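Local coordinates for adenosine monophosphate-protein transferase (PDB 2D16), which is of uncharacterised function but belongs to the adenosine-specific kinase family and may therefore act on adenosine or its nucleotides, at residues N114-I119 with I130-G135; E5-E10 with A74-A79; V15-G20 with V84-N89. One frame throughout, in Å; residues are numbered along the deposited sequence.

Contact 1 (N114-I119 with I130-G135); sequences NPFQVI and IGVVDG. With NA (sodium ion), chain E.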
loop_
_atom_site.group_PDB
_atom_site.type_symbol
_atom_site.label_atom_id
_atom_site.label_comp_id
_atom_site.label_asym_id
_atom_site.label_seq_id
_atom_site.Cartn_x
_atom_site.Cartn_y
_atom_site.Cartn_z
ATOM N N ASN A 114 -27.157 -19.306 -37.898
ATOM C CA ASN A 114 -28.054 -19.111 -39.044
ATOM C C ASN A 114 -28.807 -20.409 -39.321
ATOM O O ASN A 114 -28.508 -21.451 -38.736
ATOM C CB ASN A 114 -27.279 -18.816 -40.340
ATOM C CG ASN A 114 -26.477 -17.541 -40.292
ATOM O OD1 ASN A 114 -26.957 -16.501 -39.852
ATOM N ND2 ASN A 114 -25.243 -17.609 -40.786
ATOM N N PRO A 115 -29.822 -20.351 -40.201
ATOM C CA PRO A 115 -30.550 -21.580 -40.528
ATOM C C PRO A 115 -29.392 -22.371 -41.149
ATOM O O PRO A 115 -28.648 -21.830 -41.970
ATOM C CB PRO A 115 -31.565 -21.103 -41.556
ATOM C CG PRO A 115 -31.880 -19.710 -41.065
ATOM C CD PRO A 115 -30.506 -19.166 -40.751
ATOM N N PHE A 116 -29.234 -23.629 -40.761
ATOM C CA PHE A 116 -28.077 -24.411 -41.199
ATOM C C PHE A 116 -28.428 -25.763 -41.808
ATOM O O PHE A 116 -29.321 -26.453 -41.317
ATOM C CB PHE A 116 -27.194 -24.621 -39.963
ATOM C CG PHE A 116 -25.738 -24.857 -40.256
ATOM C CD1 PHE A 116 -24.845 -23.790 -40.284
ATOM C CD2 PHE A 116 -25.249 -26.145 -40.428
ATOM C CE1 PHE A 116 -23.479 -24.003 -40.474
ATOM C CE2 PHE A 116 -23.883 -26.375 -40.621
ATOM C CZ PHE A 116 -22.998 -25.299 -40.642
ATOM N N GLN A 117 -27.714 -26.144 -42.868
ATOM C CA GLN A 117 -27.941 -27.435 -43.514
ATOM C C GLN A 117 -26.628 -28.177 -43.719
ATOM O O GLN A 117 -25.580 -27.564 -43.916
ATOM C CB GLN A 117 -28.594 -27.272 -44.888
ATOM C CG GLN A 117 -29.910 -26.535 -44.905
ATOM C CD GLN A 117 -30.470 -26.435 -46.310
ATOM O OE1 GLN A 117 -29.733 -26.160 -47.258
ATOM N NE2 GLN A 117 -31.774 -26.656 -46.453
ATOM N N VAL A 118 -26.697 -29.500 -43.671
ATOM C CA VAL A 118 -25.526 -30.338 -43.896
ATOM C C VAL A 118 -25.840 -31.158 -45.144
ATOM O O VAL A 118 -26.864 -31.847 -45.202
ATOM C CB VAL A 118 -25.252 -31.286 -42.683
ATOM C CG1 VAL A 118 -24.085 -32.237 -43.004
ATOM C CG2 VAL A 118 -24.912 -30.458 -41.443
ATOM N N ILE A 119 -24.984 -31.062 -46.158
ATOM C CA ILE A 119 -25.197 -31.816 -47.384
ATOM C C ILE A 119 -24.434 -33.124 -47.244
ATOM O O ILE A 119 -23.221 -33.130 -47.034
ATOM C CB ILE A 119 -24.695 -31.043 -48.619
ATOM C CG1 ILE A 119 -25.378 -29.672 -48.678
ATOM C CG2 ILE A 119 -25.001 -31.841 -49.886
ATOM C CD1 ILE A 119 -24.992 -28.836 -49.885
ATOM N N ILE A 130 -20.445 -33.550 -47.479
ATOM C CA ILE A 130 -19.738 -32.915 -48.589
ATOM C C ILE A 130 -19.813 -31.399 -48.535
ATOM O O ILE A 130 -19.218 -30.708 -49.356
ATOM C CB ILE A 130 -20.242 -33.428 -49.969
ATOM C CG1 ILE A 130 -21.711 -33.056 -50.189
ATOM C CG2 ILE A 130 -20.047 -34.938 -50.048
ATOM C CD1 ILE A 130 -22.221 -33.406 -51.584
ATOM N N GLY A 131 -20.538 -30.867 -47.558
ATOM C CA GLY A 131 -20.613 -29.422 -47.452
ATOM C C GLY A 131 -21.689 -28.955 -46.503
ATOM O O GLY A 131 -22.517 -29.748 -46.056
ATOM N N VAL A 132 -21.669 -27.666 -46.186
ATOM C CA VAL A 132 -22.670 -27.102 -45.300
ATOM C C VAL A 132 -23.217 -25.806 -45.873
ATOM O O VAL A 132 -22.481 -25.019 -46.466
ATOM C CB VAL A 132 -22.095 -26.822 -43.889
ATOM C CG1 VAL A 132 -21.664 -28.135 -43.238
ATOM C CG2 VAL A 132 -20.917 -25.851 -43.973
ATOM N N VAL A 133 -24.523 -25.607 -45.736
ATOM C CA VAL A 133 -25.142 -24.375 -46.205
ATOM C C VAL A 133 -25.325 -23.559 -44.938
ATOM O O VAL A 133 -26.188 -23.857 -44.114
ATOM C CB VAL A 133 -26.522 -24.617 -46.864
ATOM C CG1 VAL A 133 -27.128 -23.279 -47.291
ATOM C CG2 VAL A 133 -26.373 -25.528 -48.074
ATOM N N ASP A 134 -24.488 -22.543 -44.773
ATOM C CA ASP A 134 -24.547 -21.704 -43.587
ATOM C C ASP A 134 -25.378 -20.459 -43.878
ATOM O O ASP A 134 -24.841 -19.417 -44.255
ATOM C CB ASP A 134 -23.128 -21.308 -43.163
ATOM C CG ASP A 134 -23.074 -20.741 -41.759
ATOM O OD1 ASP A 134 -24.100 -20.192 -41.296
ATOM O OD2 ASP A 134 -21.999 -20.834 -41.122
ATOM N N GLY A 135 -26.693 -20.583 -43.704
ATOM C CA GLY A 135 -27.593 -19.471 -43.958
ATOM C C GLY A 135 -27.797 -19.205 -45.440
ATOM O O GLY A 135 -27.308 -19.954 -46.289
HETATM NA NA NA E . -16.820 -31.077 -49.435
HETATM O O HOH W 1 -17.057 -31.576 -47.088
#
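The ring of Phe116 reaches back over the neighbouring strand, with Val133 O lying above one face and offset toward the rim. Val132 and Asp134 come at the ring obliquely: CZ of Phe116 is 3.7 Å from CB of Val132, and its CE1 is 3.5 Å from CG of Asp134. CG of Phe116 is anti to the backbone N (chi1 -155°), which swings the ring toward these partners; the ring also packs on Val17 and Ile19 of strand 16-22. An alanine here would probably open a gap between Val132, the carboxylate of Asp134 and those two side chains of the other sheet.

A second pair of flat groups meets at the end of the strands. Asn114 ND2 donates to Asp134 OD1 over 2.9 Å (164° at the hydrogen); the acceptor lies near the amide plane, whereas the donor stands above the carboxylate plane. Ser112 OG also bonds to this oxygen, so two partners grip it. On the opposite sheet face Gln117 runs beside Val133, with OE1 3.5 Å from CG2 of Val133, while its NE2 bonds to Asp8. Farther on, CG2 of Ile119 touches CG1 of Ile130 at 3.5 Å.

The backbones of Gln117 and Val133 exchange two hydrogen bonds. Ile119 N then reaches Gly131 O at 2.8 Å, and Ile130 N reaches Ile119 O at the same distance. Ile130 O binds a sodium ion at 2.4 Å, which also holds a water. With Ile130 and Gly131 both facing Ile119, this is an antiparallel beta hairpin carrying a classic bulge.

Contact 2 (E5-E10 with A74-A79); sequences EVIDIE and AVKIGA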
loop_
_atom_site.group_PDB
_atom_site.type_symbol
_atom_site.label_atom_id
_atom_site.label_comp_id
_atom_site.label_asym_id
_atom_site.label_seq_id
_atom_site.Cartn_x
_atom_site.Cartn_y
_atom_site.Cartn_z
ATOM N N GLU A 5 -28.197 -35.889 -50.294
ATOM C CA GLU A 5 -29.377 -35.403 -49.590
ATOM C C GLU A 5 -29.020 -34.190 -48.736
ATOM O O GLU A 5 -27.860 -34.000 -48.354
ATOM C CB GLU A 5 -29.979 -36.505 -48.705
ATOM C CG GLU A 5 -29.180 -36.840 -47.460
ATOM C CD GLU A 5 -29.747 -38.034 -46.705
ATOM O OE1 GLU A 5 -29.757 -39.146 -47.273
ATOM O OE2 GLU A 5 -30.184 -37.861 -45.546
ATOM N N VAL A 6 -30.027 -33.370 -48.451
ATOM C CA VAL A 6 -29.849 -32.169 -47.650
ATOM C C VAL A 6 -30.507 -32.370 -46.296
ATOM O O VAL A 6 -31.671 -32.757 -46.213
ATOM C CB VAL A 6 -30.480 -30.947 -48.347
ATOM C CG1 VAL A 6 -30.281 -29.694 -47.504
ATOM C CG2 VAL A 6 -29.860 -30.772 -49.722
ATOM N N ILE A 7 -29.754 -32.115 -45.234
ATOM C CA ILE A 7 -30.267 -32.273 -43.884
ATOM C C ILE A 7 -30.354 -30.919 -43.196
ATOM O O ILE A 7 -29.369 -30.188 -43.111
ATOM C CB ILE A 7 -29.353 -33.201 -43.050
ATOM C CG1 ILE A 7 -29.331 -34.600 -43.675
ATOM C CG2 ILE A 7 -29.845 -33.267 -41.610
ATOM C CD1 ILE A 7 -28.341 -35.542 -43.032
ATOM N N ASP A 8 -31.547 -30.579 -42.724
ATOM C CA ASP A 8 -31.746 -29.320 -42.027
ATOM C C ASP A 8 -31.410 -29.558 -40.561
ATOM O O ASP A 8 -31.966 -30.462 -39.933
ATOM C CB ASP A 8 -33.204 -28.859 -42.149
ATOM C CG ASP A 8 -33.545 -28.358 -43.540
ATOM O OD1 ASP A 8 -32.992 -27.317 -43.952
ATOM O OD2 ASP A 8 -34.367 -29.004 -44.219
ATOM N N ILE A 9 -30.486 -28.766 -40.025
ATOM C CA ILE A 9 -30.108 -28.899 -38.627
ATOM C C ILE A 9 -31.265 -28.402 -37.768
ATOM O O ILE A 9 -31.762 -27.294 -37.970
ATOM C CB ILE A 9 -28.851 -28.062 -38.294
ATOM C CG1 ILE A 9 -27.627 -28.651 -39.002
ATOM C CG2 ILE A 9 -28.644 -28.014 -36.780
ATOM C CD1 ILE A 9 -27.289 -30.068 -38.568
ATOM N N GLU A 10 -31.698 -29.236 -36.828
ATOM C CA GLU A 10 -32.788 -28.873 -35.929
ATOM C C GLU A 10 -32.187 -28.254 -34.673
ATOM O O GLU A 10 -31.441 -28.910 -33.946
ATOM C CB GLU A 10 -33.608 -30.108 -35.539
ATOM C CG GLU A 10 -34.898 -29.765 -34.792
ATOM C CD GLU A 10 -35.586 -30.977 -34.193
ATOM O OE1 GLU A 10 -35.560 -32.058 -34.819
ATOM O OE2 GLU A 10 -36.168 -30.843 -33.094
ATOM N N ALA A 74 -26.865 -35.596 -35.205
ATOM C CA ALA A 74 -25.719 -36.437 -35.534
ATOM C C ALA A 74 -26.104 -37.782 -36.146
ATOM O O ALA A 74 -25.496 -38.211 -37.125
ATOM C CB ALA A 74 -24.861 -36.658 -34.293
ATOM N N VAL A 75 -27.104 -38.454 -35.581
ATOM C CA VAL A 75 -27.502 -39.755 -36.112
ATOM C C VAL A 75 -28.157 -39.612 -37.490
ATOM O O VAL A 75 -28.067 -40.515 -38.326
ATOM C CB VAL A 75 -28.452 -40.515 -35.131
ATOM C CG1 VAL A 75 -29.844 -39.937 -35.175
ATOM C CG2 VAL A 75 -28.463 -41.998 -35.474
ATOM N N LYS A 76 -28.800 -38.473 -37.727
ATOM C CA LYS A 76 -29.433 -38.226 -39.013
ATOM C C LYS A 76 -28.324 -38.042 -40.046
ATOM O O LYS A 76 -28.384 -38.603 -41.136
ATOM C CB LYS A 76 -30.316 -36.978 -38.956
ATOM C CG LYS A 76 -31.118 -36.743 -40.230
ATOM C CD LYS A 76 -31.956 -37.970 -40.586
ATOM C CE LYS A 76 -32.691 -37.785 -41.906
ATOM N NZ LYS A 76 -33.596 -36.602 -41.871
ATOM N N ILE A 77 -27.308 -37.261 -39.694
ATOM C CA ILE A 77 -26.179 -37.044 -40.594
ATOM C C ILE A 77 -25.528 -38.406 -40.833
ATOM O O ILE A 77 -25.144 -38.736 -41.955
ATOM C CB ILE A 77 -25.166 -36.056 -39.975
ATOM C CG1 ILE A 77 -25.780 -34.650 -39.963
ATOM C CG2 ILE A 77 -23.853 -36.086 -40.753
ATOM C CD1 ILE A 77 -24.979 -33.626 -39.187
ATOM N N GLY A 78 -25.414 -39.186 -39.763
ATOM C CA GLY A 78 -24.863 -40.529 -39.843
ATOM C C GLY A 78 -23.395 -40.746 -40.151
ATOM O O GLY A 78 -22.785 -41.663 -39.602
ATOM N N ALA A 79 -22.826 -39.924 -41.027
ATOM C CA ALA A 79 -21.425 -40.066 -41.420
ATOM C C ALA A 79 -20.478 -40.391 -40.265
ATOM O O ALA A 79 -20.477 -39.718 -39.233
ATOM C CB ALA A 79 -20.958 -38.801 -42.133
#
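Lys76 opens the contact from the last turn of helix 64-77, laying the start of its side chain against Ile7 of strand 3-8. Its CG is 4.0 Å from CG2 of Ile7, and beyond that point the chain bends at chi2 (55°) and again at chi4. The amine does not close a salt bridge with Glu5: NZ of Lys76 remains 5.2 Å from OE2 of Glu5, and that carboxylate is paired with Arg127. The carbonyl of Lys76 also takes part, its O lying 3.6 Å from CD1 of Ile7, a methyl that can offer it no hydrogen bond; Arg127 supplies only a weak one.

Ile77 follows and meets two isoleucines, Ile7 and Ile9. The extended side chain of Ile7 (chi2 173°) carries CD1 up to the helix backbone, 3.6 Å from CA of Ile77 and 4.1 Å from its CG1. Farther out, the two CD1 methyls of Ile77 and Ile9 meet tip to tip at 4.3 Å. The carbonyl of Ile77 is bonded to NE of Arg127, which belongs to strand 127-134.

At Gly78 the chain leaves the helix with positive phi, and N of Gly78 still bonds to O of Ala74 at 2.8 Å. No hydrogen bond joins the two segments. Helix and strand are therefore held here by aliphatic packing, while Arg127 serves polar groups of both, and the lysine and glutamate charges, not in contact, probably add at most a modest attraction.

Contact 3 (V15-G20 with V84-N89); sequences VEVIIG and VILMKN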
loop_
_atom_site.group_PDB
_atom_site.type_symbol
_atom_site.label_atom_id
_atom_site.label_comp_id
_atom_site.label_asym_id
_atom_site.label_seq_id
_atom_site.Cartn_x
_atom_site.Cartn_y
_atom_site.Cartn_z
ATOM N N VAL A 15 -29.363 -20.790 -30.568
ATOM C CA VAL A 15 -28.391 -21.852 -30.326
ATOM C C VAL A 15 -27.398 -21.942 -31.477
ATOM O O VAL A 15 -27.782 -21.908 -32.647
ATOM C CB VAL A 15 -29.100 -23.210 -30.124
ATOM C CG1 VAL A 15 -28.095 -24.358 -30.177
ATOM C CG2 VAL A 15 -29.813 -23.208 -28.782
ATOM N N GLU A 16 -26.116 -22.047 -31.134
ATOM C CA GLU A 16 -25.045 -22.127 -32.126
ATOM C C GLU A 16 -24.742 -23.584 -32.452
ATOM O O GLU A 16 -24.736 -24.434 -31.560
ATOM C CB GLU A 16 -23.768 -21.482 -31.578
ATOM C CG GLU A 16 -23.908 -20.059 -31.048
ATOM C CD GLU A 16 -23.831 -19.003 -32.135
ATOM O OE1 GLU A 16 -23.363 -19.315 -33.251
ATOM O OE2 GLU A 16 -24.224 -17.850 -31.867
ATOM N N VAL A 17 -24.493 -23.875 -33.725
ATOM C CA VAL A 17 -24.162 -25.233 -34.131
ATOM C C VAL A 17 -22.765 -25.265 -34.744
ATOM O O VAL A 17 -22.360 -24.335 -35.444
ATOM C CB VAL A 17 -25.175 -25.802 -35.164
ATOM C CG1 VAL A 17 -25.149 -24.983 -36.447
ATOM C CG2 VAL A 17 -24.847 -27.265 -35.463
ATOM N N ILE A 18 -22.026 -26.328 -34.444
ATOM C CA ILE A 18 -20.687 -26.521 -34.982
ATOM C C ILE A 18 -20.625 -27.974 -35.445
ATOM O O ILE A 18 -20.937 -28.886 -34.680
ATOM C CB ILE A 18 -19.590 -26.291 -33.916
ATOM C CG1 ILE A 18 -19.723 -24.892 -33.310
ATOM C CG2 ILE A 18 -18.213 -26.447 -34.557
ATOM C CD1 ILE A 18 -18.754 -24.619 -32.172
ATOM N N ILE A 19 -20.245 -28.189 -36.699
ATOM C CA ILE A 19 -20.154 -29.539 -37.242
ATOM C C ILE A 19 -18.698 -29.780 -37.622
ATOM O O ILE A 19 -18.072 -28.926 -38.242
ATOM C CB ILE A 19 -21.016 -29.709 -38.517
ATOM C CG1 ILE A 19 -22.436 -29.182 -38.283
ATOM C CG2 ILE A 19 -21.046 -31.174 -38.927
ATOM C CD1 ILE A 19 -23.212 -29.929 -37.226
ATOM N N GLY A 20 -18.165 -30.943 -37.262
ATOM C CA GLY A 20 -16.781 -31.227 -37.587
ATOM C C GLY A 20 -16.507 -32.681 -37.902
ATOM O O GLY A 20 -17.395 -33.531 -37.811
ATOM N N VAL A 84 -21.206 -33.298 -33.831
ATOM C CA VAL A 84 -22.115 -32.162 -33.834
ATOM C C VAL A 84 -22.179 -31.530 -32.453
ATOM O O VAL A 84 -22.376 -32.220 -31.451
ATOM C CB VAL A 84 -23.554 -32.587 -34.224
ATOM C CG1 VAL A 84 -24.489 -31.380 -34.142
ATOM C CG2 VAL A 84 -23.570 -33.185 -35.624
ATOM N N ILE A 85 -22.020 -30.212 -32.409
ATOM C CA ILE A 85 -22.082 -29.477 -31.158
ATOM C C ILE A 85 -23.190 -28.436 -31.232
ATOM O O ILE A 85 -23.302 -27.716 -32.219
ATOM C CB ILE A 85 -20.766 -28.717 -30.866
ATOM C CG1 ILE A 85 -19.593 -29.697 -30.795
ATOM C CG2 ILE A 85 -20.898 -27.938 -29.558
ATOM C CD1 ILE A 85 -18.240 -29.011 -30.774
ATOM N N LEU A 86 -24.017 -28.383 -30.194
ATOM C CA LEU A 86 -25.079 -27.387 -30.106
ATOM C C LEU A 86 -24.825 -26.722 -28.763
ATOM O O LEU A 86 -24.783 -27.392 -27.734
ATOM C CB LEU A 86 -26.467 -28.040 -30.137
ATOM C CG LEU A 86 -26.903 -28.628 -31.485
ATOM C CD1 LEU A 86 -28.264 -29.289 -31.341
ATOM C CD2 LEU A 86 -26.957 -27.524 -32.534
ATOM N N MET A 87 -24.638 -25.408 -28.770
ATOM C CA MET A 87 -24.331 -24.701 -27.536
ATOM C C MET A 87 -25.009 -23.345 -27.397
ATOM O O MET A 87 -25.524 -22.776 -28.362
ATOM C CB MET A 87 -22.820 -24.485 -27.438
ATOM C CG MET A 87 -22.300 -23.515 -28.505
ATOM S SD MET A 87 -20.514 -23.228 -28.454
ATOM C CE MET A 87 -20.389 -21.704 -29.393
ATOM N N LYS A 88 -24.989 -22.843 -26.168
ATOM C CA LYS A 88 -25.528 -21.535 -25.836
ATOM C C LYS A 88 -24.639 -20.966 -24.730
ATOM O O LYS A 88 -23.849 -21.698 -24.126
ATOM C CB LYS A 88 -26.987 -21.640 -25.376
ATOM C CG LYS A 88 -27.220 -22.511 -24.158
ATOM C CD LYS A 88 -28.709 -22.536 -23.811
ATOM C CE LYS A 88 -28.984 -23.356 -22.557
ATOM N NZ LYS A 88 -30.436 -23.341 -22.203
ATOM N N ASN A 89 -24.758 -19.666 -24.478
ATOM C CA ASN A 89 -23.955 -18.983 -23.467
ATOM C C ASN A 89 -22.486 -18.932 -23.890
ATOM O O ASN A 89 -21.584 -18.799 -23.061
ATOM C CB ASN A 89 -24.085 -19.674 -22.103
ATOM C CG ASN A 89 -25.514 -19.694 -21.594
ATOM O OD1 ASN A 89 -26.320 -18.835 -21.948
ATOM N ND2 ASN A 89 -25.828 -20.666 -20.750
#
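Ile19 and Val84 begin the interdigitation of two antiparallel strands, 16-22 and 82-88, inside a five-stranded sheet. CD1 of Ile19 sits in the fork of Val84, 3.6 Å from both CG1 and CG2, a single methyl filling the hollow between two. Both torsions of Ile19 are near -60° (chi1 -49°, chi2 -63°), and this fold in the chain brings the tip across to its neighbour.

In the next pair along the same face the bump comes from the other strand: CD2 of Leu86 lies against one flank of Val17, 3.6 Å from CB and equally near CG2, the two side chains lying alongside and pointing the same way. CG1 of Val15 then closes on CB of Leu86 at 4.0 Å. Helix 64-77 covers this face, touching Val84 and Leu86.

On the reverse face the branched roots of Ile18 and Ile85 abut, CB to CB, at 4.1 Å, beneath Ile99 of helix 92-100. Met87 starts from the crowded position between backbone N and carbonyl carbon and then runs extended, passing SD by CD1 of Ile18 at 4.3 Å and laying CE 4.0 Å from CB of Glu16.

Glu16 with Met87, and Ile18 with Ile85, each exchange two backbone hydrogen bonds. Between these pairs the strands come close enough for a CA-H...O contact, with Val17 CA 3.2 Å from Ile85 O.

Overall arrangement
From the N terminus, residues 5-10 and then 15-20 pass in turn before either finds its partner. Contact 2 closes at 74-79 and contact 3 at 84-89, each after a loop of 63 residues, so the two cross rather than nest. Contact 1 comes later and in series, closing a short hairpin loop between 114-119 and 130-135. Strand 116-122 nevertheless lies beside strand 3-8, with Val118 N probably bonded to Ile7 O, so contacts 1 and 2 share the three-stranded sheet. Contact 3 belongs to the five-stranded sheet. Val118 packing on Ile19 joins the sheets, and Ile77 against Val84 ties helix 64-77 to the larger one.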